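Local coordinates for protein octaprenyl Pyrophosphate Synthase (Helicobacter pylori, PDB 3TC1) that probably catalyses the magnesium-dependent, head-to-tail addition of isopentenyl diphosphate units to an allylic diphosphate, building octaprenyl diphosphate, at residues M68-S73 with A164-A169; L75-I80 with R136-D141; D200-I205 with G267-T272; S218-G223 with L227-L232. All coordinates share one frame; numbering follows the deposited sequence.

Contact 1 (M68-S73 with A164-A169)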
# COMPACT_ATOMS: atom_id res chain seq x y z
N MET B 68 -5.00 -4.07 10.90
CA MET B 68 -4.62 -2.89 10.14
C MET B 68 -4.36 -3.25 8.68
O MET B 68 -4.68 -2.47 7.78
CB MET B 68 -3.41 -2.20 10.77
CG MET B 68 -3.79 -1.48 12.05
SD MET B 68 -2.49 -0.52 12.79
CE MET B 68 -2.37 0.84 11.64
N ILE B 69 -3.81 -4.43 8.46
CA ILE B 69 -3.55 -4.92 7.11
C ILE B 69 -4.91 -5.13 6.44
O ILE B 69 -5.11 -4.73 5.29
CB ILE B 69 -2.78 -6.26 7.14
CG1 ILE B 69 -1.32 -6.01 7.52
CG2 ILE B 69 -2.88 -6.97 5.80
CD1 ILE B 69 -0.55 -7.27 7.84
N GLN B 70 -5.82 -5.77 7.15
CA GLN B 70 -7.16 -6.02 6.62
C GLN B 70 -7.82 -4.69 6.25
O GLN B 70 -8.41 -4.56 5.18
CB GLN B 70 -8.02 -6.76 7.67
CG GLN B 70 -9.47 -6.99 7.25
CD GLN B 70 -9.59 -7.86 6.00
OE1 GLN B 70 -8.62 -8.46 5.55
NE2 GLN B 70 -10.80 -7.93 5.44
N THR B 71 -7.73 -3.71 7.14
CA THR B 71 -8.32 -2.39 6.88
C THR B 71 -7.68 -1.72 5.66
O THR B 71 -8.36 -1.08 4.87
CB THR B 71 -8.18 -1.44 8.09
OG1 THR B 71 -8.90 -1.97 9.21
CG2 THR B 71 -8.73 -0.05 7.75
N ALA B 72 -6.36 -1.87 5.52
CA ALA B 72 -5.67 -1.27 4.38
C ALA B 72 -6.16 -1.88 3.07
O ALA B 72 -6.41 -1.16 2.09
CB ALA B 72 -4.15 -1.46 4.51
N SER B 73 -6.31 -3.20 3.05
CA SER B 73 -6.77 -3.87 1.84
C SER B 73 -8.18 -3.43 1.47
O SER B 73 -8.49 -3.25 0.30
CB SER B 73 -6.74 -5.39 2.01
OG SER B 73 -7.65 -5.79 3.01
N ALA B 164 -8.39 -16.64 1.73
CA ALA B 164 -7.92 -17.79 2.48
C ALA B 164 -6.51 -17.74 3.06
O ALA B 164 -6.33 -17.95 4.26
CB ALA B 164 -8.09 -19.05 1.65
N HIS B 165 -5.52 -17.47 2.22
CA HIS B 165 -4.13 -17.43 2.68
C HIS B 165 -3.81 -16.41 3.76
O HIS B 165 -2.92 -16.64 4.58
CB HIS B 165 -3.20 -17.22 1.48
CG HIS B 165 -3.05 -18.44 0.62
ND1 HIS B 165 -2.51 -19.62 1.10
CD2 HIS B 165 -3.39 -18.67 -0.67
CE1 HIS B 165 -2.52 -20.52 0.14
NE2 HIS B 165 -3.05 -19.98 -0.94
N PHE B 166 -4.51 -15.28 3.78
CA PHE B 166 -4.27 -14.28 4.80
C PHE B 166 -4.72 -14.81 6.16
O PHE B 166 -4.02 -14.65 7.17
CB PHE B 166 -5.00 -12.98 4.43
CG PHE B 166 -4.84 -11.88 5.44
CD1 PHE B 166 -3.65 -11.71 6.13
CD2 PHE B 166 -5.88 -10.97 5.66
CE1 PHE B 166 -3.49 -10.65 7.03
CE2 PHE B 166 -5.73 -9.92 6.56
CZ PHE B 166 -4.53 -9.76 7.24
N ILE B 167 -5.89 -15.44 6.21
CA ILE B 167 -6.37 -16.00 7.48
C ILE B 167 -5.42 -17.12 7.88
O ILE B 167 -5.04 -17.25 9.05
CB ILE B 167 -7.82 -16.54 7.34
CG1 ILE B 167 -8.77 -15.38 7.04
CG2 ILE B 167 -8.25 -17.23 8.64
CD1 ILE B 167 -10.21 -15.80 6.74
N GLU B 168 -5.01 -17.92 6.91
CA GLU B 168 -4.07 -19.00 7.16
C GLU B 168 -2.79 -18.42 7.78
O GLU B 168 -2.30 -18.92 8.79
CB GLU B 168 -3.70 -19.71 5.86
CG GLU B 168 -2.52 -20.67 5.99
CD GLU B 168 -2.07 -21.23 4.66
OE1 GLU B 168 -1.94 -20.45 3.69
OE2 GLU B 168 -1.84 -22.46 4.57
N ALA B 169 -2.27 -17.37 7.15
CA ALA B 169 -1.05 -16.72 7.62
C ALA B 169 -1.21 -16.07 8.99
O ALA B 169 -0.26 -16.03 9.78
CB ALA B 169 -0.59 -15.68 6.60
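The phenyl ring of Phe-166 is met at its edge by the side-chain amide oxygen of Gln-70, which lies near the ring plane. Ile-69 approaches the same ring obliquely with its CG2 methyl. Both partners sit on helix 53-80, and Phe-166 reaches them from helix 152-177. The three residues thus join two long helices inside the all-helical bundle characteristic of the trans-prenyltransferase (isoprenoid synthase) fold.

Gln-70 OE1 comes to 3.4 Å from Phe-166 CE2, so that a polar atom faces the rim of C-H groups, whose slight positive polarisation would suit it. The amide and the ring are turned only 17° from each other, and the two flat groups are therefore almost parallel. A bend at chi2 of Gln-70 (62°) swings its end toward the ring, although its CB does not point directly across. Beside it, Ile-69 CG2 packs 3.5 Å from Phe-166 CZ, at the far end of the ring. The phenyl group extends this far because its CG stands anti to the backbone N (chi1 179°).

Ala-130 and Leu-134 of helix 121-144 also touch Phe-166, and Arg-39 of helix 38-44 lies against both Gln-70 and Phe-166. One turn on from Gln-70, Ser-73 OG donates a 2.6 Å hydrogen bond to Gln-70 O.

Contact 2 (L75-I80 with R136-D141)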
# COMPACT_ATOMS: atom_id res chain seq x y z
N LEU B 75 -9.53 -0.56 2.18
CA LEU B 75 -9.45 0.82 1.71
C LEU B 75 -9.08 0.86 0.24
O LEU B 75 -9.66 1.61 -0.53
CB LEU B 75 -8.41 1.60 2.52
CG LEU B 75 -8.76 1.97 3.96
CD1 LEU B 75 -7.54 2.61 4.62
CD2 LEU B 75 -9.96 2.93 4.00
N HIS B 76 -8.10 0.05 -0.16
CA HIS B 76 -7.69 0.02 -1.56
C HIS B 76 -8.74 -0.66 -2.43
O HIS B 76 -8.95 -0.26 -3.56
CB HIS B 76 -6.33 -0.67 -1.72
CG HIS B 76 -5.17 0.18 -1.30
ND1 HIS B 76 -3.86 -0.22 -1.43
CD2 HIS B 76 -5.13 1.42 -0.75
CE1 HIS B 76 -3.06 0.73 -0.96
NE2 HIS B 76 -3.81 1.73 -0.54
N ASP B 77 -9.39 -1.69 -1.89
CA ASP B 77 -10.42 -2.39 -2.64
C ASP B 77 -11.59 -1.46 -2.95
O ASP B 77 -12.18 -1.54 -4.02
CB ASP B 77 -10.92 -3.62 -1.88
CG ASP B 77 -9.87 -4.72 -1.78
OD1 ASP B 77 -9.22 -5.03 -2.80
OD2 ASP B 77 -9.69 -5.28 -0.67
N ASP B 78 -11.93 -0.59 -2.01
CA ASP B 78 -13.04 0.34 -2.23
C ASP B 78 -12.72 1.33 -3.34
O ASP B 78 -13.61 1.75 -4.07
CB ASP B 78 -13.39 1.09 -0.94
CG ASP B 78 -14.13 0.23 0.05
OD1 ASP B 78 -14.73 -0.77 -0.38
OD2 ASP B 78 -14.13 0.55 1.26
N VAL B 79 -11.45 1.69 -3.47
CA VAL B 79 -11.02 2.61 -4.51
C VAL B 79 -11.14 1.93 -5.87
O VAL B 79 -11.76 2.46 -6.80
CB VAL B 79 -9.55 3.03 -4.31
CG1 VAL B 79 -9.08 3.90 -5.48
CG2 VAL B 79 -9.40 3.78 -3.00
N ILE B 80 -10.56 0.74 -5.97
CA ILE B 80 -10.57 -0.02 -7.21
C ILE B 80 -11.97 -0.44 -7.65
O ILE B 80 -12.24 -0.55 -8.84
CB ILE B 80 -9.67 -1.28 -7.06
CG1 ILE B 80 -9.61 -2.05 -8.37
CG2 ILE B 80 -10.21 -2.15 -5.95
CD1 ILE B 80 -8.69 -3.24 -8.31
N ARG B 136 -1.79 -9.77 -5.30
CA ARG B 136 -1.84 -10.54 -6.54
C ARG B 136 -3.29 -10.97 -6.77
O ARG B 136 -3.77 -10.98 -7.91
CB ARG B 136 -0.95 -11.79 -6.45
CG ARG B 136 -0.94 -12.60 -7.74
CD ARG B 136 0.02 -13.78 -7.67
NE ARG B 136 -0.45 -14.83 -6.78
CZ ARG B 136 0.32 -15.80 -6.30
NH1 ARG B 136 1.61 -15.85 -6.61
NH2 ARG B 136 -0.19 -16.72 -5.49
N GLY B 137 -3.98 -11.33 -5.69
CA GLY B 137 -5.36 -11.75 -5.79
C GLY B 137 -6.27 -10.61 -6.23
O GLY B 137 -7.22 -10.82 -6.97
N GLU B 138 -5.97 -9.40 -5.77
CA GLU B 138 -6.78 -8.25 -6.13
C GLU B 138 -6.65 -8.00 -7.63
O GLU B 138 -7.63 -7.75 -8.32
CB GLU B 138 -6.34 -7.02 -5.34
CG GLU B 138 -7.06 -5.74 -5.74
CD GLU B 138 -8.56 -5.81 -5.49
OE1 GLU B 138 -9.26 -4.85 -5.89
OE2 GLU B 138 -9.04 -6.80 -4.89
N ILE B 139 -5.42 -8.08 -8.14
CA ILE B 139 -5.18 -7.86 -9.56
C ILE B 139 -5.84 -8.97 -10.37
O ILE B 139 -6.44 -8.71 -11.41
CB ILE B 139 -3.67 -7.84 -9.88
CG1 ILE B 139 -3.05 -6.58 -9.28
CG2 ILE B 139 -3.45 -7.88 -11.39
CD1 ILE B 139 -1.56 -6.48 -9.49
N GLU B 140 -5.73 -10.20 -9.89
CA GLU B 140 -6.34 -11.33 -10.56
C GLU B 140 -7.85 -11.14 -10.63
O GLU B 140 -8.47 -11.36 -11.66
CB GLU B 140 -6.03 -12.62 -9.79
CG GLU B 140 -4.61 -13.14 -9.96
CD GLU B 140 -4.23 -14.22 -8.95
OE1 GLU B 140 -3.21 -14.91 -9.17
OE2 GLU B 140 -4.95 -14.38 -7.94
N ASP B 141 -8.43 -10.70 -9.52
CA ASP B 141 -9.87 -10.49 -9.45
C ASP B 141 -10.40 -9.47 -10.47
O ASP B 141 -11.41 -9.72 -11.12
CB ASP B 141 -10.26 -10.07 -8.03
CG ASP B 141 -11.70 -10.43 -7.68
OD1 ASP B 141 -12.22 -11.44 -8.20
OD2 ASP B 141 -12.31 -9.71 -6.87
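Glu-138 meets both Asp-77 and Ile-80 with its carboxylate. Asp-77 OD1 and Glu-138 OE2 are modelled only 2.7 Å apart, a like-charged pair whose exact spacing is doubtful, since the same Asp-77 oxygen sits too close to Glu-138 CD. The side chains run past each other in opposite directions, with their carboxylate planes turned 52° apart. On the other branch, Glu-138 OE1 faces the CG2 and CD1 methyls of Ile-80, an approach too tight in the model to be trusted. Glu-138 reaches across because its chain leaves the backbone extended (chi1 176°) and then folds at chi2 (62°).

In the second shell, Lys-162 NZ of helix 152-177 forms a salt bridge with that same Glu-138 OE2. Farther out, Met-103 of the second subunit packs on Ile-80, so this face adjoins the dimer interface.

Asp-77 and Asp-78 open a DDxxD sequence, the first aspartate-rich motif of prenyl synthases. In relatives this motif binds the allylic diphosphate through magnesium ions; here the magnesium ion is about 11 Å from the Asp-77 side chain. Carboxylates facing each other would call for positive partners; Lys-162 supplies one, and the cluster is consistent with a site that receives metal ions.

Contact 3 (D200-I205 with G267-T272). With MG (magnesium ion), chain D.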
# COMPACT_ATOMS: atom_id res chain seq x y z
N ASP B 200 -19.62 -16.24 2.06
CA ASP B 200 -19.79 -14.82 1.82
C ASP B 200 -20.34 -14.61 0.41
O ASP B 200 -21.24 -13.79 0.21
CB ASP B 200 -18.47 -14.08 1.96
CG ASP B 200 -18.63 -12.60 1.71
OD1 ASP B 200 -19.20 -11.91 2.58
OD2 ASP B 200 -18.19 -12.15 0.63
N ASP B 201 -19.81 -15.34 -0.55
CA ASP B 201 -20.29 -15.22 -1.93
C ASP B 201 -21.73 -15.72 -1.98
O ASP B 201 -22.56 -15.21 -2.74
CB ASP B 201 -19.42 -16.05 -2.88
CG ASP B 201 -18.05 -15.44 -3.11
OD1 ASP B 201 -17.80 -14.32 -2.61
OD2 ASP B 201 -17.21 -16.08 -3.80
N LEU B 202 -22.04 -16.73 -1.17
CA LEU B 202 -23.38 -17.29 -1.13
C LEU B 202 -24.37 -16.25 -0.59
O LEU B 202 -25.44 -16.04 -1.15
CB LEU B 202 -23.39 -18.56 -0.27
CG LEU B 202 -24.69 -19.37 -0.23
CD1 LEU B 202 -25.12 -19.72 -1.64
CD2 LEU B 202 -24.47 -20.63 0.60
N LEU B 203 -23.99 -15.58 0.50
CA LEU B 203 -24.83 -14.57 1.12
C LEU B 203 -25.09 -13.35 0.24
O LEU B 203 -25.95 -12.52 0.56
CB LEU B 203 -24.23 -14.13 2.46
CG LEU B 203 -24.32 -15.21 3.55
CD1 LEU B 203 -23.60 -14.75 4.81
CD2 LEU B 203 -25.79 -15.51 3.83
N ASP B 204 -24.37 -13.23 -0.86
CA ASP B 204 -24.58 -12.12 -1.77
C ASP B 204 -25.81 -12.38 -2.62
O ASP B 204 -26.47 -11.44 -3.09
CB ASP B 204 -23.39 -11.93 -2.71
CG ASP B 204 -23.59 -10.75 -3.67
OD1 ASP B 204 -23.67 -9.60 -3.21
OD2 ASP B 204 -23.66 -10.98 -4.90
N ILE B 205 -26.13 -13.65 -2.81
CA ILE B 205 -27.26 -14.00 -3.66
C ILE B 205 -28.39 -14.78 -3.02
O ILE B 205 -29.31 -15.22 -3.71
CB ILE B 205 -26.78 -14.74 -4.92
CG1 ILE B 205 -25.89 -15.94 -4.53
CG2 ILE B 205 -26.01 -13.79 -5.81
CD1 ILE B 205 -26.66 -17.17 -4.09
N GLY B 267 -30.77 -26.31 -7.97
CA GLY B 267 -30.29 -26.54 -6.62
C GLY B 267 -28.89 -26.01 -6.36
O GLY B 267 -28.09 -26.66 -5.68
N ILE B 268 -28.60 -24.83 -6.88
CA ILE B 268 -27.28 -24.23 -6.73
C ILE B 268 -26.97 -23.81 -5.29
O ILE B 268 -25.83 -23.89 -4.85
CB ILE B 268 -27.13 -23.01 -7.67
CG1 ILE B 268 -27.39 -23.45 -9.11
CG2 ILE B 268 -25.74 -22.40 -7.53
CD1 ILE B 268 -26.46 -24.58 -9.61
N ILE B 269 -27.99 -23.37 -4.56
CA ILE B 269 -27.75 -22.93 -3.19
C ILE B 269 -27.21 -24.07 -2.33
O ILE B 269 -26.20 -23.91 -1.64
CB ILE B 269 -29.04 -22.37 -2.54
CG1 ILE B 269 -29.64 -21.26 -3.41
CG2 ILE B 269 -28.73 -21.85 -1.14
CD1 ILE B 269 -28.72 -20.10 -3.69
N GLU B 270 -27.86 -25.22 -2.39
CA GLU B 270 -27.40 -26.36 -1.60
C GLU B 270 -26.05 -26.86 -2.12
O GLU B 270 -25.19 -27.26 -1.34
CB GLU B 270 -28.42 -27.50 -1.63
CG GLU B 270 -27.91 -28.82 -1.02
CD GLU B 270 -27.79 -28.79 0.50
OE1 GLU B 270 -27.19 -27.84 1.05
OE2 GLU B 270 -28.30 -29.73 1.15
N GLU B 271 -25.86 -26.83 -3.43
CA GLU B 271 -24.60 -27.29 -4.01
C GLU B 271 -23.44 -26.41 -3.55
O GLU B 271 -22.35 -26.91 -3.25
CB GLU B 271 -24.69 -27.31 -5.55
CG GLU B 271 -23.43 -27.85 -6.23
CD GLU B 271 -23.57 -27.98 -7.75
OE1 GLU B 271 -24.36 -27.22 -8.35
OE2 GLU B 271 -22.88 -28.83 -8.34
N THR B 272 -23.68 -25.10 -3.48
CA THR B 272 -22.67 -24.16 -3.05
C THR B 272 -22.36 -24.38 -1.57
O THR B 272 -21.20 -24.42 -1.15
CB THR B 272 -23.14 -22.69 -3.25
OG1 THR B 272 -23.38 -22.45 -4.65
CG2 THR B 272 -22.09 -21.71 -2.75
MG MG D . -19.17 -10.57 -0.61
O HOH W 1 -21.41 -11.37 0.11
O HOH W 2 -19.43 -9.04 1.07
O HOH W 3 -19.04 -11.98 -2.37
O HOH W 4 -20.00 -9.05 -2.21
O HOH W 5 -16.78 -10.09 -1.20
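Leu-202 and Thr-272 lie side by side, pointing in opposite directions, and Ile-205 and Ile-269, three residues away on each segment, do likewise. Leu-202 belongs to the second DDxxD sequence of this prenyl synthase, Asp-200 to Asp-204, so the contact forms the apolar back of an aspartate-rich motif. The two helical segments are nearly antiparallel, at 164°, with axes 10.8 Å apart at closest approach.

Across this gap Leu-202 CD1 lies 3.8 Å from Thr-272 CG2, methyl against methyl. The ends of the two isoleucines come together, with Ile-205 CD1 and Ile-269 CD1 3.6 Å apart. Ile-269 reaches that point with CG1 beside its backbone N (chi1 -54°) and a bend at chi2 (-58°), and its CD1 also comes within 4.2 Å of Leu-202 CD1. The result is a small apolar patch of branched side chains, bordered by Tyr-229 and Phe-263, which both touch Ile-205.

The acidic residues turn another way. Asp-200 OD2 binds the magnesium ion at 2.2 Å, and five waters complete its six ligands. One of these waters donates to Asp-201 OD1, tying a second carboxylate to the ion through solvent. On the other helix, Thr-272 OG1 donates a hydrogen bond to Ile-268 O at 2.8 Å from above the carbonyl plane, while Thr-272 N reaches the same oxygen from the opposite face.

Contact 4 (S218-G223 with L227-L232)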
# COMPACT_ATOMS: atom_id res chain seq x y z
N SER B 218 -24.51 -7.94 -5.27
CA SER B 218 -23.48 -6.99 -5.70
C SER B 218 -22.41 -7.60 -6.60
O SER B 218 -21.83 -6.91 -7.43
CB SER B 218 -22.78 -6.40 -4.47
OG SER B 218 -23.70 -5.80 -3.57
N ASP B 219 -22.15 -8.89 -6.43
CA ASP B 219 -21.08 -9.55 -7.17
C ASP B 219 -21.13 -9.63 -8.69
O ASP B 219 -20.26 -9.09 -9.36
CB ASP B 219 -20.83 -10.95 -6.58
CG ASP B 219 -20.39 -10.91 -5.12
OD1 ASP B 219 -19.89 -9.84 -4.68
OD2 ASP B 219 -20.53 -11.93 -4.41
N PHE B 220 -22.13 -10.30 -9.25
CA PHE B 220 -22.22 -10.44 -10.71
C PHE B 220 -22.32 -9.08 -11.39
O PHE B 220 -21.74 -8.85 -12.46
CB PHE B 220 -23.42 -11.32 -11.09
CG PHE B 220 -23.30 -11.99 -12.43
CD1 PHE B 220 -22.15 -12.71 -12.76
CD2 PHE B 220 -24.33 -11.92 -13.36
CE1 PHE B 220 -22.03 -13.35 -13.99
CE2 PHE B 220 -24.23 -12.55 -14.59
CZ PHE B 220 -23.07 -13.27 -14.91
N LYS B 221 -23.07 -8.18 -10.76
CA LYS B 221 -23.25 -6.82 -11.26
C LYS B 221 -21.91 -6.10 -11.37
O LYS B 221 -21.74 -5.21 -12.20
CB LYS B 221 -24.18 -6.05 -10.31
CG LYS B 221 -24.30 -4.56 -10.59
CD LYS B 221 -25.28 -3.91 -9.61
CE LYS B 221 -24.78 -4.00 -8.17
NZ LYS B 221 -25.76 -3.44 -7.20
N GLU B 222 -20.96 -6.51 -10.54
CA GLU B 222 -19.62 -5.92 -10.53
C GLU B 222 -18.61 -6.71 -11.35
O GLU B 222 -17.42 -6.38 -11.34
CB GLU B 222 -19.10 -5.78 -9.10
CG GLU B 222 -19.77 -4.71 -8.27
CD GLU B 222 -19.10 -4.54 -6.92
OE1 GLU B 222 -17.88 -4.25 -6.90
OE2 GLU B 222 -19.78 -4.70 -5.89
N GLY B 223 -19.05 -7.76 -12.03
CA GLY B 223 -18.14 -8.54 -12.84
C GLY B 223 -17.50 -9.76 -12.19
O GLY B 223 -16.65 -10.41 -12.80
N LEU B 227 -18.81 -18.63 -7.17
CA LEU B 227 -19.18 -20.05 -7.23
C LEU B 227 -20.63 -20.34 -7.66
O LEU B 227 -20.86 -21.17 -8.52
CB LEU B 227 -18.89 -20.74 -5.89
CG LEU B 227 -18.95 -22.28 -5.93
CD1 LEU B 227 -18.07 -22.80 -7.06
CD2 LEU B 227 -18.50 -22.85 -4.59
N PRO B 228 -21.62 -19.65 -7.06
CA PRO B 228 -23.00 -19.92 -7.46
C PRO B 228 -23.18 -19.79 -8.98
O PRO B 228 -23.84 -20.63 -9.60
CB PRO B 228 -23.79 -18.85 -6.71
CG PRO B 228 -22.99 -18.67 -5.45
CD PRO B 228 -21.57 -18.66 -5.97
N TYR B 229 -22.61 -18.75 -9.57
CA TYR B 229 -22.72 -18.51 -11.00
C TYR B 229 -21.95 -19.54 -11.81
O TYR B 229 -22.39 -19.95 -12.89
CB TYR B 229 -22.22 -17.09 -11.32
CG TYR B 229 -23.12 -16.02 -10.76
CD1 TYR B 229 -24.25 -15.58 -11.47
CD2 TYR B 229 -22.88 -15.47 -9.50
CE1 TYR B 229 -25.11 -14.63 -10.94
CE2 TYR B 229 -23.75 -14.51 -8.96
CZ TYR B 229 -24.86 -14.10 -9.68
OH TYR B 229 -25.70 -13.15 -9.15
N LEU B 230 -20.81 -19.98 -11.28
CA LEU B 230 -20.00 -20.99 -11.95
C LEU B 230 -20.76 -22.33 -11.98
O LEU B 230 -20.85 -22.97 -13.02
CB LEU B 230 -18.67 -21.15 -11.22
CG LEU B 230 -17.74 -19.94 -11.38
CD1 LEU B 230 -16.68 -19.92 -10.29
CD2 LEU B 230 -17.12 -20.00 -12.78
N LEU B 231 -21.29 -22.73 -10.83
CA LEU B 231 -22.03 -23.99 -10.73
C LEU B 231 -23.30 -23.93 -11.58
O LEU B 231 -23.68 -24.91 -12.22
CB LEU B 231 -22.37 -24.29 -9.27
CG LEU B 231 -21.17 -24.55 -8.34
CD1 LEU B 231 -21.66 -24.79 -6.92
CD2 LEU B 231 -20.39 -25.76 -8.85
N LEU B 232 -23.97 -22.78 -11.58
CA LEU B 232 -25.18 -22.61 -12.37
C LEU B 232 -24.87 -22.74 -13.86
O LEU B 232 -25.53 -23.47 -14.59
CB LEU B 232 -25.82 -21.23 -12.12
CG LEU B 232 -27.06 -20.95 -12.99
CD1 LEU B 232 -28.16 -21.96 -12.65
CD2 LEU B 232 -27.55 -19.53 -12.75
O HOH W 6 -24.47 -11.26 -7.60
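Phe-220 lays its side chain over one face of the Tyr-229 ring, forming an offset (parallel-displaced) stack that holds the loop after the second DDxxD motif against helix 227-233 of the isoprenoid synthase fold. Contact starts at the root of the side chain. Phe-220 CB sits 3.4 Å from Tyr-229 CZ and makes a CH-pi contact, 29° off the normal to the tyrosine ring. Next, Phe-220 CG lies 3.5 Å from Tyr-229 CE1, above the rim of the ring. The ortho carbons then divide: Phe-220 CD2 stays near that same tyrosine carbon, whereas Phe-220 CD1 passes 3.8 Å from Tyr-229 CD1. Farther out, Phe-220 CE1 still touches Tyr-229 CD1, which itself lies over the centre of the phenyl ring.

The ring centroids of Phe-220 and Tyr-229 are 4.3 Å apart and their planes only 10° from parallel. Phe-220 achieves this with its ring thrown to the side roughly opposite the backbone N (chi1 -156°), which carries it toward the helix. Phe-263 meets Tyr-229 edge-to-face, and Phe-148 touches Phe-220, so the stack is part of a larger aromatic cluster.

The phenol tip adds a polar link. A water accepts from Phe-220 N at 3.0 Å and lies 2.7 Å from Tyr-229 OH, bridging the loop backbone to the tyrosine hydroxyl.

In the fold
Contacts 1 and 2 share helix 53-80, which pairs with helix 152-177 and then with helix 121-144. Contact 1 is buried, its centre about 7 Å from the chain's centre, and combines an apolar contact with an amide oxygen at a ring edge. Contact 2, farther out and partly buried, brings acidic groups together at the first aspartate-rich motif, probably at the active-site edge, and borders the second subunit. Contacts 3 and 4 are buried too, each centred about 17 Å from the chain's centre; one is aliphatic, the other aromatic. They touch: the Asp-204 carboxylate takes probable hydrogen bonds from the backbone N of Ser-218 and Asp-219. Contacts 2 and 3, centres about 23 Å apart, carry the two aspartate-rich motifs.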